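Local coordinates for protein F-93 (Sulfolobus virus 1, PDB 1TBX) that probably acts as a homodimeric winged-helix transcription factor that recognises a palindromic or near-palindromic DNA target, at residues P5-Y16 against A77-K88. Numbering follows the deposited sequence.
Sequences PFFYPEAIVLAY and AISLKTAIETYK
F7, Y87 and I84 bury the most surface where the N-terminal arm and helix 9-17 pack on the long C-terminal helix 71-94. The axes of segments 9-16 and 77-88 approach to 8.1 Å and cross at -105°, close to perpendicular. One face of the F7 ring is set over I84, whose CG1 sits 3.6 Å from the ring centroid, almost on the normal, a CH-pi contact, while A83 CB lies beside CE2. With CG1 beside its backbone N (chi1 -69°), I84 spans two neighbours, since CG1 supports the phenyl ring and CD1 continues to A15 CB. Y87 has CG anti to the backbone N (chi1 -173°), which carries its ring to the arm. There both phenylalanines direct an edge at its face in offset edge-to-face pairs, F6 with centroids 5.4 Å apart and F7 at 5.9 Å. P5 CG closes on Y87 OH, whose hydrogen-bond partner is K91 further along the same helix. F76 of the second subunit meets both F6 and Y87, extending this aromatic cluster into the dimer. Toward the N-terminal end of segment 77-88, L80 CD1 packs on L14 CD2 at 3.7 Å, and A15 allows close approach, its CA 4.7 Å from that of A77. On another flank, K81 bends its chain so that NZ stands 4.0 Å from the centroid of Y16, over the ring face, a cation-pi contact. Within the helix, E85 OE1 forms salt bridges with K88 NZ (2.7 Å) and, more weakly, K81 NZ, which probably partly offsets their charges; K88 CE also touches Y16 OH. Aromatic and aliphatic packing thus dominates this joint, with the K81, E85 and K88 charges gathered beside Y16, consistent with a hydrophobic core continuous with the dimer interface.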
loop_
_atom_site.group_PDB
_atom_site.type_symbol
_atom_site.label_atom_id
_atom_site.label_comp_id
_atom_site.label_asym_id
_atom_site.label_seq_id
_atom_site.Cartn_x
_atom_site.Cartn_y
_atom_site.Cartn_z
ATOM N N PRO A 5 -7.734 -1.832 3.463
ATOM C CA PRO A 5 -6.350 -2.028 3.979
ATOM C C PRO A 5 -5.545 -1.956 2.697
ATOM O O PRO A 5 -6.087 -2.422 1.691
ATOM C CB PRO A 5 -6.383 -3.449 4.514
ATOM C CG PRO A 5 -7.840 -3.913 4.403
ATOM C CD PRO A 5 -8.519 -3.081 3.410
ATOM N N PHE A 6 -4.341 -1.447 2.573
ATOM C CA PHE A 6 -3.117 -1.613 3.244
ATOM C C PHE A 6 -2.527 -0.422 2.446
ATOM O O PHE A 6 -1.418 0.072 2.703
ATOM C CB PHE A 6 -2.445 -2.833 2.615
ATOM C CG PHE A 6 -2.660 -4.127 3.356
ATOM C CD1 PHE A 6 -3.843 -4.834 3.235
ATOM C CD2 PHE A 6 -1.652 -4.661 4.159
ATOM C CE1 PHE A 6 -4.041 -6.036 3.930
ATOM C CE2 PHE A 6 -1.842 -5.846 4.834
ATOM C CZ PHE A 6 -3.046 -6.541 4.715
ATOM N N PHE A 7 -3.296 -0.026 1.410
ATOM C CA PHE A 7 -2.994 1.047 0.472
ATOM C C PHE A 7 -3.951 2.205 0.664
ATOM O O PHE A 7 -5.160 2.038 0.796
ATOM C CB PHE A 7 -3.147 0.567 -0.981
ATOM C CG PHE A 7 -2.582 -0.806 -1.236
ATOM C CD1 PHE A 7 -3.412 -1.920 -1.225
ATOM C CD2 PHE A 7 -1.220 -0.993 -1.447
ATOM C CE1 PHE A 7 -2.897 -3.214 -1.459
ATOM C CE2 PHE A 7 -0.693 -2.292 -1.669
ATOM C CZ PHE A 7 -1.542 -3.404 -1.675
ATOM N N TYR A 8 -3.391 3.394 0.676
ATOM C CA TYR A 8 -4.169 4.599 0.637
ATOM C C TYR A 8 -4.663 4.833 -0.793
ATOM O O TYR A 8 -4.202 4.163 -1.730
ATOM C CB TYR A 8 -3.267 5.742 1.037
ATOM C CG TYR A 8 -3.120 5.961 2.511
ATOM C CD1 TYR A 8 -2.003 5.477 3.211
ATOM C CD2 TYR A 8 -4.059 6.684 3.210
ATOM C CE1 TYR A 8 -1.845 5.726 4.562
ATOM C CE2 TYR A 8 -3.915 6.925 4.543
ATOM C CZ TYR A 8 -2.815 6.452 5.225
ATOM O OH TYR A 8 -2.713 6.732 6.580
ATOM N N PRO A 9 -5.587 5.779 -0.978
ATOM C CA PRO A 9 -6.094 6.095 -2.325
ATOM C C PRO A 9 -5.038 6.492 -3.346
ATOM O O PRO A 9 -5.086 6.050 -4.504
ATOM C CB PRO A 9 -7.053 7.232 -2.073
ATOM C CG PRO A 9 -7.592 6.865 -0.708
ATOM C CD PRO A 9 -6.295 6.535 0.076
ATOM N N GLU A 10 -4.088 7.305 -2.922
ATOM C CA GLU A 10 -3.010 7.735 -3.793
ATOM C C GLU A 10 -2.311 6.527 -4.419
ATOM O O GLU A 10 -1.962 6.529 -5.615
ATOM C CB GLU A 10 -2.083 8.532 -2.919
ATOM C CG GLU A 10 -2.772 8.810 -1.584
ATOM C CD GLU A 10 -1.889 8.491 -0.408
ATOM O OE1 GLU A 10 -0.752 8.102 -0.661
ATOM O OE2 GLU A 10 -2.291 8.641 0.770
ATOM N N ALA A 11 -2.137 5.469 -3.615
ATOM C CA ALA A 11 -1.536 4.233 -4.109
ATOM C C ALA A 11 -2.417 3.542 -5.155
ATOM O O ALA A 11 -1.938 3.155 -6.216
ATOM C CB ALA A 11 -1.199 3.293 -2.953
ATOM N N ILE A 12 -3.703 3.374 -4.869
ATOM C CA ILE A 12 -4.571 2.724 -5.848
ATOM C C ILE A 12 -4.614 3.515 -7.167
ATOM O O ILE A 12 -4.372 2.937 -8.246
ATOM C CB ILE A 12 -5.970 2.540 -5.286
ATOM C CG1 ILE A 12 -5.870 1.690 -4.029
ATOM C CG2 ILE A 12 -6.846 1.838 -6.286
ATOM C CD1 ILE A 12 -7.010 1.871 -3.085
ATOM N N VAL A 13 -4.896 4.819 -7.063
ATOM C CA VAL A 13 -5.072 5.692 -8.194
ATOM C C VAL A 13 -3.796 5.628 -9.002
ATOM O O VAL A 13 -3.823 5.384 -10.192
ATOM C CB VAL A 13 -5.345 7.105 -7.730
ATOM C CG1 VAL A 13 -5.324 8.054 -8.930
ATOM C CG2 VAL A 13 -6.720 7.188 -6.865
ATOM N N LEU A 14 -2.656 5.744 -8.351
ATOM C CA LEU A 14 -1.397 5.641 -9.071
ATOM C C LEU A 14 -1.231 4.319 -9.866
ATOM O O LEU A 14 -0.875 4.321 -11.054
ATOM C CB LEU A 14 -0.232 5.851 -8.087
ATOM C CG LEU A 14 1.084 6.240 -8.762
ATOM C CD1 LEU A 14 0.818 7.417 -9.680
ATOM C CD2 LEU A 14 2.204 6.530 -7.737
ATOM N N ALA A 15 -1.482 3.195 -9.201
ATOM C CA ALA A 15 -1.363 1.874 -9.805
ATOM C C ALA A 15 -2.257 1.781 -11.019
ATOM O O ALA A 15 -1.844 1.307 -12.064
ATOM C CB ALA A 15 -1.768 0.821 -8.813
ATOM N N TYR A 16 -3.487 2.261 -10.890
ATOM C CA TYR A 16 -4.452 2.133 -11.971
ATOM C C TYR A 16 -4.114 2.967 -13.198
ATOM O O TYR A 16 -4.496 2.626 -14.333
ATOM C CB TYR A 16 -5.844 2.431 -11.452
ATOM C CG TYR A 16 -6.410 1.182 -10.860
ATOM C CD1 TYR A 16 -5.947 0.677 -9.621
ATOM C CD2 TYR A 16 -7.360 0.435 -11.573
ATOM C CE1 TYR A 16 -6.471 -0.535 -9.106
ATOM C CE2 TYR A 16 -7.893 -0.763 -11.070
ATOM C CZ TYR A 16 -7.457 -1.242 -9.853
ATOM O OH TYR A 16 -8.011 -2.427 -9.425
ATOM N N ALA A 77 4.412 3.436 -9.863
ATOM C CA ALA A 77 3.179 2.780 -10.278
ATOM C C ALA A 77 3.372 1.257 -10.523
ATOM O O ALA A 77 2.540 0.453 -10.097
ATOM C CB ALA A 77 2.595 3.483 -11.515
ATOM N N ILE A 78 4.483 0.873 -11.160
ATOM C CA ILE A 78 4.733 -0.545 -11.490
ATOM C C ILE A 78 4.810 -1.396 -10.228
ATOM O O ILE A 78 4.142 -2.434 -10.147
ATOM C CB ILE A 78 6.023 -0.723 -12.281
ATOM C CG1 ILE A 78 5.926 -0.068 -13.666
ATOM C CG2 ILE A 78 6.410 -2.201 -12.360
ATOM C CD1 ILE A 78 7.353 0.281 -14.267
ATOM N N SER A 79 5.608 -0.958 -9.255
ATOM C CA SER A 79 5.743 -1.733 -8.045
ATOM C C SER A 79 4.482 -1.692 -7.173
ATOM O O SER A 79 4.182 -2.648 -6.470
ATOM C CB SER A 79 6.967 -1.317 -7.256
ATOM O OG SER A 79 6.910 0.055 -6.943
ATOM N N LEU A 80 3.747 -0.590 -7.188
ATOM C CA LEU A 80 2.441 -0.579 -6.528
ATOM C C LEU A 80 1.447 -1.543 -7.192
ATOM O O LEU A 80 0.710 -2.225 -6.489
ATOM C CB LEU A 80 1.839 0.825 -6.499
ATOM C CG LEU A 80 2.471 1.925 -5.614
ATOM C CD1 LEU A 80 1.876 3.348 -5.902
ATOM C CD2 LEU A 80 2.467 1.576 -4.082
ATOM N N LYS A 81 1.417 -1.579 -8.529
ATOM C CA LYS A 81 0.481 -2.419 -9.282
ATOM C C LYS A 81 0.635 -3.873 -8.861
ATOM O O LYS A 81 -0.368 -4.591 -8.673
ATOM C CB LYS A 81 0.733 -2.292 -10.798
ATOM C CG LYS A 81 -0.207 -3.093 -11.713
ATOM C CD LYS A 81 -1.457 -2.303 -12.234
ATOM C CE LYS A 81 -2.738 -2.379 -11.240
ATOM N NZ LYS A 81 -4.130 -2.564 -11.850
ATOM N N THR A 82 1.896 -4.289 -8.727
ATOM C CA THR A 82 2.280 -5.659 -8.415
ATOM C C THR A 82 1.785 -6.034 -6.992
ATOM O O THR A 82 1.167 -7.068 -6.800
ATOM C CB THR A 82 3.874 -5.879 -8.715
ATOM O OG1 THR A 82 4.362 -7.114 -8.193
ATOM C CG2 THR A 82 4.761 -4.974 -7.974
ATOM N N ALA A 83 2.019 -5.141 -6.030
ATOM C CA ALA A 83 1.448 -5.209 -4.699
ATOM C C ALA A 83 -0.110 -5.306 -4.652
ATOM O O ALA A 83 -0.646 -6.289 -4.108
ATOM C CB ALA A 83 1.962 -4.060 -3.865
ATOM N N ILE A 84 -0.831 -4.330 -5.225
ATOM C CA ILE A 84 -2.311 -4.373 -5.283
ATOM C C ILE A 84 -2.841 -5.605 -6.013
ATOM O O ILE A 84 -3.804 -6.263 -5.578
ATOM C CB ILE A 84 -2.866 -3.113 -5.953
ATOM C CG1 ILE A 84 -2.633 -1.898 -5.049
ATOM C CG2 ILE A 84 -4.357 -3.286 -6.297
ATOM C CD1 ILE A 84 -2.318 -0.660 -5.785
ATOM N N GLU A 85 -2.196 -5.929 -7.119
ATOM C CA GLU A 85 -2.578 -7.093 -7.870
ATOM C C GLU A 85 -2.439 -8.384 -7.073
ATOM O O GLU A 85 -3.290 -9.281 -7.185
ATOM C CB GLU A 85 -1.763 -7.140 -9.133
ATOM C CG GLU A 85 -2.476 -7.888 -10.212
ATOM C CD GLU A 85 -3.638 -7.088 -10.810
ATOM O OE1 GLU A 85 -3.623 -5.807 -10.703
ATOM O OE2 GLU A 85 -4.556 -7.766 -11.394
ATOM N N THR A 86 -1.356 -8.472 -6.284
ATOM C CA THR A 86 -1.075 -9.644 -5.501
ATOM C C THR A 86 -2.128 -9.664 -4.417
ATOM O O THR A 86 -2.689 -10.705 -4.112
ATOM C CB THR A 86 0.348 -9.537 -4.887
ATOM O OG1 THR A 86 1.320 -9.492 -5.937
ATOM C CG2 THR A 86 0.716 -10.805 -4.056
ATOM N N TYR A 87 -2.393 -8.491 -3.848
ATOM C CA TYR A 87 -3.488 -8.339 -2.889
ATOM C C TYR A 87 -4.819 -8.880 -3.404
ATOM O O TYR A 87 -5.405 -9.751 -2.744
ATOM C CB TYR A 87 -3.725 -6.888 -2.512
ATOM C CG TYR A 87 -4.728 -6.737 -1.389
ATOM C CD1 TYR A 87 -4.687 -7.591 -0.287
ATOM C CD2 TYR A 87 -5.721 -5.750 -1.427
ATOM C CE1 TYR A 87 -5.590 -7.477 0.745
ATOM C CE2 TYR A 87 -6.633 -5.632 -0.390
ATOM C CZ TYR A 87 -6.563 -6.498 0.692
ATOM O OH TYR A 87 -7.432 -6.384 1.755
ATOM N N LYS A 88 -5.288 -8.347 -4.552
ATOM C CA LYS A 88 -6.466 -8.856 -5.228
ATOM C C LYS A 88 -6.467 -10.366 -5.342
ATOM O O LYS A 88 -7.445 -10.998 -4.982
ATOM C CB LYS A 88 -6.527 -8.308 -6.612
ATOM C CG LYS A 88 -7.134 -6.950 -6.786
ATOM C CD LYS A 88 -7.361 -6.712 -8.307
ATOM C CE LYS A 88 -6.999 -5.239 -8.683
ATOM N NZ LYS A 88 -5.979 -4.942 -9.790
#